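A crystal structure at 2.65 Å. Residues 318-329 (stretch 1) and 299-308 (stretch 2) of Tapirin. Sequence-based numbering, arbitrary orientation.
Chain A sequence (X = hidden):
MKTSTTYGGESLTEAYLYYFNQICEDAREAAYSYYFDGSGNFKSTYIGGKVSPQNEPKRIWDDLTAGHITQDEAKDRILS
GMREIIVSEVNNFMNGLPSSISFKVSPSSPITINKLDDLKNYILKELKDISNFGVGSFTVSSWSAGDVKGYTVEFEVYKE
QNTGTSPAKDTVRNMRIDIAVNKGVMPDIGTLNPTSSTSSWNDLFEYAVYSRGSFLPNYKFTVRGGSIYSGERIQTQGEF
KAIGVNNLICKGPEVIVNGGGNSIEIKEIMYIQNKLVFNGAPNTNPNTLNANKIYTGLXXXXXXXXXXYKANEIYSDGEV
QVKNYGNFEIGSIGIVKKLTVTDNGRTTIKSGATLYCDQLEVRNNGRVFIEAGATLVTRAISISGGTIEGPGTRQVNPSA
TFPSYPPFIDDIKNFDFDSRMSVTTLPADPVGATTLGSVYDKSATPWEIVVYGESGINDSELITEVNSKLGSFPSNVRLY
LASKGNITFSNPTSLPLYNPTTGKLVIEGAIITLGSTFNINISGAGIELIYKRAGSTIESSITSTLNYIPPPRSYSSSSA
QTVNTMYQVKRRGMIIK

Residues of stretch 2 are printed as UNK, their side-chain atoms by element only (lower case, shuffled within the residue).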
# COMPACT_ATOMS: atom_id res chain seq x y z
N GLY A 318 11.17 -2.07 -15.71
CA GLY A 318 12.12 -3.08 -15.28
C GLY A 318 11.60 -4.49 -15.49
O GLY A 318 10.72 -4.72 -16.33
N GLU A 319 12.11 -5.45 -14.72
CA GLU A 319 11.88 -6.87 -14.96
C GLU A 319 10.83 -7.39 -13.99
O GLU A 319 11.01 -7.33 -12.77
CB GLU A 319 13.20 -7.63 -14.83
CG GLU A 319 13.15 -9.16 -14.74
CD GLU A 319 14.52 -9.76 -14.37
OE1 GLU A 319 15.28 -9.09 -13.64
OE2 GLU A 319 14.86 -10.89 -14.79
N VAL A 320 9.72 -7.89 -14.54
CA VAL A 320 8.73 -8.60 -13.75
C VAL A 320 9.22 -10.03 -13.61
O VAL A 320 9.32 -10.76 -14.60
CB VAL A 320 7.34 -8.55 -14.39
CG1 VAL A 320 6.34 -9.28 -13.51
CG2 VAL A 320 6.89 -7.11 -14.66
N GLN A 321 9.57 -10.42 -12.39
CA GLN A 321 9.91 -11.80 -12.11
C GLN A 321 8.72 -12.49 -11.45
O GLN A 321 8.10 -11.94 -10.54
CB GLN A 321 11.10 -11.91 -11.17
CG GLN A 321 12.34 -11.16 -11.57
CD GLN A 321 13.35 -11.10 -10.42
OE1 GLN A 321 13.96 -12.11 -10.05
NE2 GLN A 321 13.50 -9.90 -9.83
N VAL A 322 8.42 -13.69 -11.90
CA VAL A 322 7.42 -14.54 -11.29
C VAL A 322 8.14 -15.86 -11.02
O VAL A 322 8.51 -16.57 -11.96
CB VAL A 322 6.21 -14.74 -12.21
CG1 VAL A 322 5.15 -15.61 -11.56
CG2 VAL A 322 5.63 -13.39 -12.60
N LYS A 323 8.37 -16.17 -9.74
CA LYS A 323 9.18 -17.35 -9.45
C LYS A 323 8.77 -17.97 -8.12
O LYS A 323 7.92 -17.45 -7.39
CB LYS A 323 10.68 -17.03 -9.45
CG LYS A 323 11.11 -16.05 -8.39
CD LYS A 323 12.41 -15.35 -8.75
CE LYS A 323 13.15 -14.86 -7.49
NZ LYS A 323 14.47 -14.23 -7.80
N ASN A 324 9.39 -19.12 -7.84
CA ASN A 324 9.19 -19.89 -6.61
C ASN A 324 7.72 -20.17 -6.36
O ASN A 324 7.20 -19.97 -5.26
CB ASN A 324 9.85 -19.19 -5.43
CG ASN A 324 11.36 -19.12 -5.57
OD1 ASN A 324 12.01 -20.16 -5.73
ND2 ASN A 324 11.91 -17.91 -5.58
N TYR A 325 7.05 -20.67 -7.39
CA TYR A 325 5.65 -21.12 -7.44
C TYR A 325 4.65 -19.97 -7.47
O TYR A 325 3.44 -20.21 -7.30
CB TYR A 325 5.30 -22.06 -6.29
CG TYR A 325 6.06 -23.35 -6.37
CD1 TYR A 325 7.31 -23.48 -5.77
CD2 TYR A 325 5.56 -24.44 -7.09
CE1 TYR A 325 8.04 -24.66 -5.85
CE2 TYR A 325 6.28 -25.63 -7.18
CZ TYR A 325 7.52 -25.74 -6.56
OH TYR A 325 8.24 -26.91 -6.64
N GLY A 326 5.09 -18.74 -7.73
CA GLY A 326 4.15 -17.64 -7.82
C GLY A 326 3.27 -17.73 -9.06
O GLY A 326 3.68 -18.22 -10.11
N ASN A 327 2.05 -17.22 -8.92
CA ASN A 327 1.05 -17.20 -9.98
C ASN A 327 0.73 -15.75 -10.30
O ASN A 327 0.27 -15.01 -9.43
CB ASN A 327 -0.24 -17.90 -9.56
CG ASN A 327 -0.21 -19.36 -9.84
OD1 ASN A 327 -0.85 -19.83 -10.78
ND2 ASN A 327 0.53 -20.11 -9.02
N PHE A 328 0.92 -15.36 -11.56
CA PHE A 328 0.68 -13.98 -11.96
C PHE A 328 -0.20 -13.97 -13.20
O PHE A 328 0.18 -14.54 -14.22
CB PHE A 328 2.00 -13.26 -12.22
CG PHE A 328 1.83 -11.86 -12.68
CD1 PHE A 328 0.82 -11.07 -12.15
CD2 PHE A 328 2.66 -11.32 -13.64
CE1 PHE A 328 0.65 -9.78 -12.58
CE2 PHE A 328 2.51 -10.03 -14.07
CZ PHE A 328 1.51 -9.24 -13.54
N GLU A 329 -1.35 -13.29 -13.13
CA GLU A 329 -2.28 -13.18 -14.25
C GLU A 329 -2.43 -11.73 -14.69
O GLU A 329 -2.64 -10.84 -13.85
CB GLU A 329 -3.66 -13.71 -13.89
CG GLU A 329 -3.69 -15.07 -13.24
CD GLU A 329 -5.10 -15.64 -13.24
OE1 GLU A 329 -6.07 -14.85 -13.39
OE2 GLU A 329 -5.23 -16.88 -13.13
N UNK A 299 13.40 -0.85 -10.86
CA UNK A 299 13.70 -1.96 -9.97
C UNK A 299 12.82 -3.18 -10.14
O UNK A 299 13.18 -4.25 -9.64
N UNK A 300 11.66 -3.03 -10.79
CA UNK A 300 10.85 -4.17 -11.19
C UNK A 300 9.77 -4.56 -10.20
O UNK A 300 9.33 -3.80 -9.34
N UNK A 301 9.31 -5.81 -10.37
CA UNK A 301 8.29 -6.42 -9.53
C UNK A 301 8.65 -7.89 -9.39
O UNK A 301 8.53 -8.65 -10.36
c UNK A 301 5.84 -7.01 -9.30
s UNK A 301 4.17 -6.41 -9.64
c UNK A 301 6.90 -6.28 -10.12
c UNK A 301 3.83 -7.26 -11.18
N UNK A 302 9.08 -8.29 -8.20
CA UNK A 302 9.48 -9.66 -7.93
C UNK A 302 8.34 -10.34 -7.19
O UNK A 302 8.08 -10.04 -6.02
o UNK A 302 13.24 -9.88 -6.00
c UNK A 302 12.61 -10.97 -6.05
o UNK A 302 12.96 -12.00 -5.42
c UNK A 302 11.37 -11.04 -6.90
c UNK A 302 10.77 -9.68 -7.12
N UNK A 303 7.66 -11.25 -7.88
CA UNK A 303 6.51 -11.96 -7.32
C UNK A 303 6.97 -13.36 -6.95
O UNK A 303 6.76 -14.33 -7.68
c UNK A 303 4.90 -10.57 -8.70
c UNK A 303 3.79 -10.60 -9.75
c UNK A 303 4.45 -9.83 -7.46
c UNK A 303 5.36 -11.97 -8.32
N UNK A 304 7.62 -13.46 -5.80
CA UNK A 304 7.92 -14.78 -5.26
C UNK A 304 6.65 -15.40 -4.75
O UNK A 304 5.64 -14.73 -4.53
c UNK A 304 8.95 -14.71 -4.14
c UNK A 304 10.34 -14.54 -4.67
o UNK A 304 10.93 -15.48 -5.21
n UNK A 304 10.87 -13.32 -4.55
N UNK A 305 6.70 -16.71 -4.53
CA UNK A 305 5.55 -17.54 -4.71
C UNK A 305 4.95 -18.10 -3.44
O UNK A 305 5.36 -17.81 -2.31
N UNK A 306 4.03 -19.04 -3.67
CA UNK A 306 2.81 -19.31 -2.94
C UNK A 306 2.06 -18.00 -2.84
O UNK A 306 2.14 -17.26 -1.86
c UNK A 306 2.87 -22.15 -2.95
c UNK A 306 3.58 -21.41 -2.00
c UNK A 306 5.18 -23.23 -1.88
c UNK A 306 4.44 -23.95 -2.81
o UNK A 306 4.85 -25.20 -3.20
c UNK A 306 3.28 -23.41 -3.34
c UNK A 306 4.76 -21.96 -1.49
c UNK A 306 3.13 -20.02 -1.63
N UNK A 307 1.36 -17.71 -3.92
CA UNK A 307 0.61 -16.49 -4.07
C UNK A 307 -0.13 -16.47 -5.39
O UNK A 307 0.33 -17.07 -6.37
N UNK A 308 -1.26 -15.79 -5.42
CA UNK A 308 -2.01 -15.56 -6.65
C UNK A 308 -2.05 -14.05 -6.86
O UNK A 308 -2.73 -13.33 -6.12
c UNK A 308 -3.56 -18.38 -7.77
c UNK A 308 -3.06 -18.39 -5.42
c UNK A 308 -3.21 -20.46 -6.63
c UNK A 308 -2.99 -19.78 -5.44
c UNK A 308 -3.40 -16.17 -6.57
c UNK A 308 -3.35 -17.67 -6.59
c UNK A 308 -3.50 -19.77 -7.80
o UNK A 308 -3.15 -21.84 -6.66
O HOH W 1 1.40 -20.10 -5.91

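Position 299 has no side-chain atoms and touches nothing of stretch 1; it is glycine, G299. Position 300 is equally bare. Its CA lies 3.5 Å from E319 O, and a CB here would fall only 2.5 Å from that oxygen and also jam against the preceding carbonyl at phi 94°, so the residue is glycine, G300.

Position 301 carries an unbranched chain of two carbons, a sulfur and a terminal carbon. That end lies near V320 CG1 and F328 CZ, and a thioether of this shape is methionine, M301; its CE is 4.0 Å from V320 CG1 and 3.9 Å from F328 CZ. At 302 there are three carbons, the third bearing two oxygens; the side chain lies beside that of Q321, on the same face of the sheet, and reaches toward K323. A carboxylate at that length is glutamate, E302, and its OE2 forms a salt bridge with K323 NZ at 3.6 Å.

Position 303 shows four carbons forked at the second, and one branch end lies over a face of the F328 ring; the fork identifies leucine, L303. The atom over the ring is CD1, 4.0 Å from the centroid. Position 304 has two carbons, the second carrying one oxygen and one nitrogen, and its end meets the N324 side chain: a short amide, asparagine, N304. Here N324 ND2 donates to N304 OD1 at 2.6 Å, while N304 ND2 donates to E302 OE2, also at 2.6 Å, so the amide links the turn to the carboxylate.

Position 305 lacks a side chain, and a CB would come within 1.8 Å of N324 O and 2.2 Å of G326 N; it is glycine, G305. Position 306 bears one carbon and a six-carbon ring with an oxygen. The ring is nearly parallel to that of Y325 but slid aside, and Y325 CB lies over its face, 4.1 Å from the centroid; this is tyrosine, Y306. Position 307, again without side-chain atoms, accepts from N327 N through its backbone O at 3.1 Å and is glycine, G307. Position 308 repeats the hydroxylated ring, which packs on N327 CB, and is tyrosine, Y308; its CD2 approaches N327 CB at 3.8 Å.

The contact is built on two parallel strands. M301 N donates weakly to E319 O (3.3 Å), Q321 N to M301 O (2.9 Å), L303 N to Q321 O (2.8 Å) and K323 N to L303 O (3.2 Å). Alternation places M301 and L303 with V320 and V322 on an apolar face, and E302 with Q321 on the other. Beyond these strands, G305 lets the chain pack closely against the type I' turn from K323 to G326, and parallel pairing resumes at N327 and Y308.

Stretch 2 (299-308) GGMELNGYGY
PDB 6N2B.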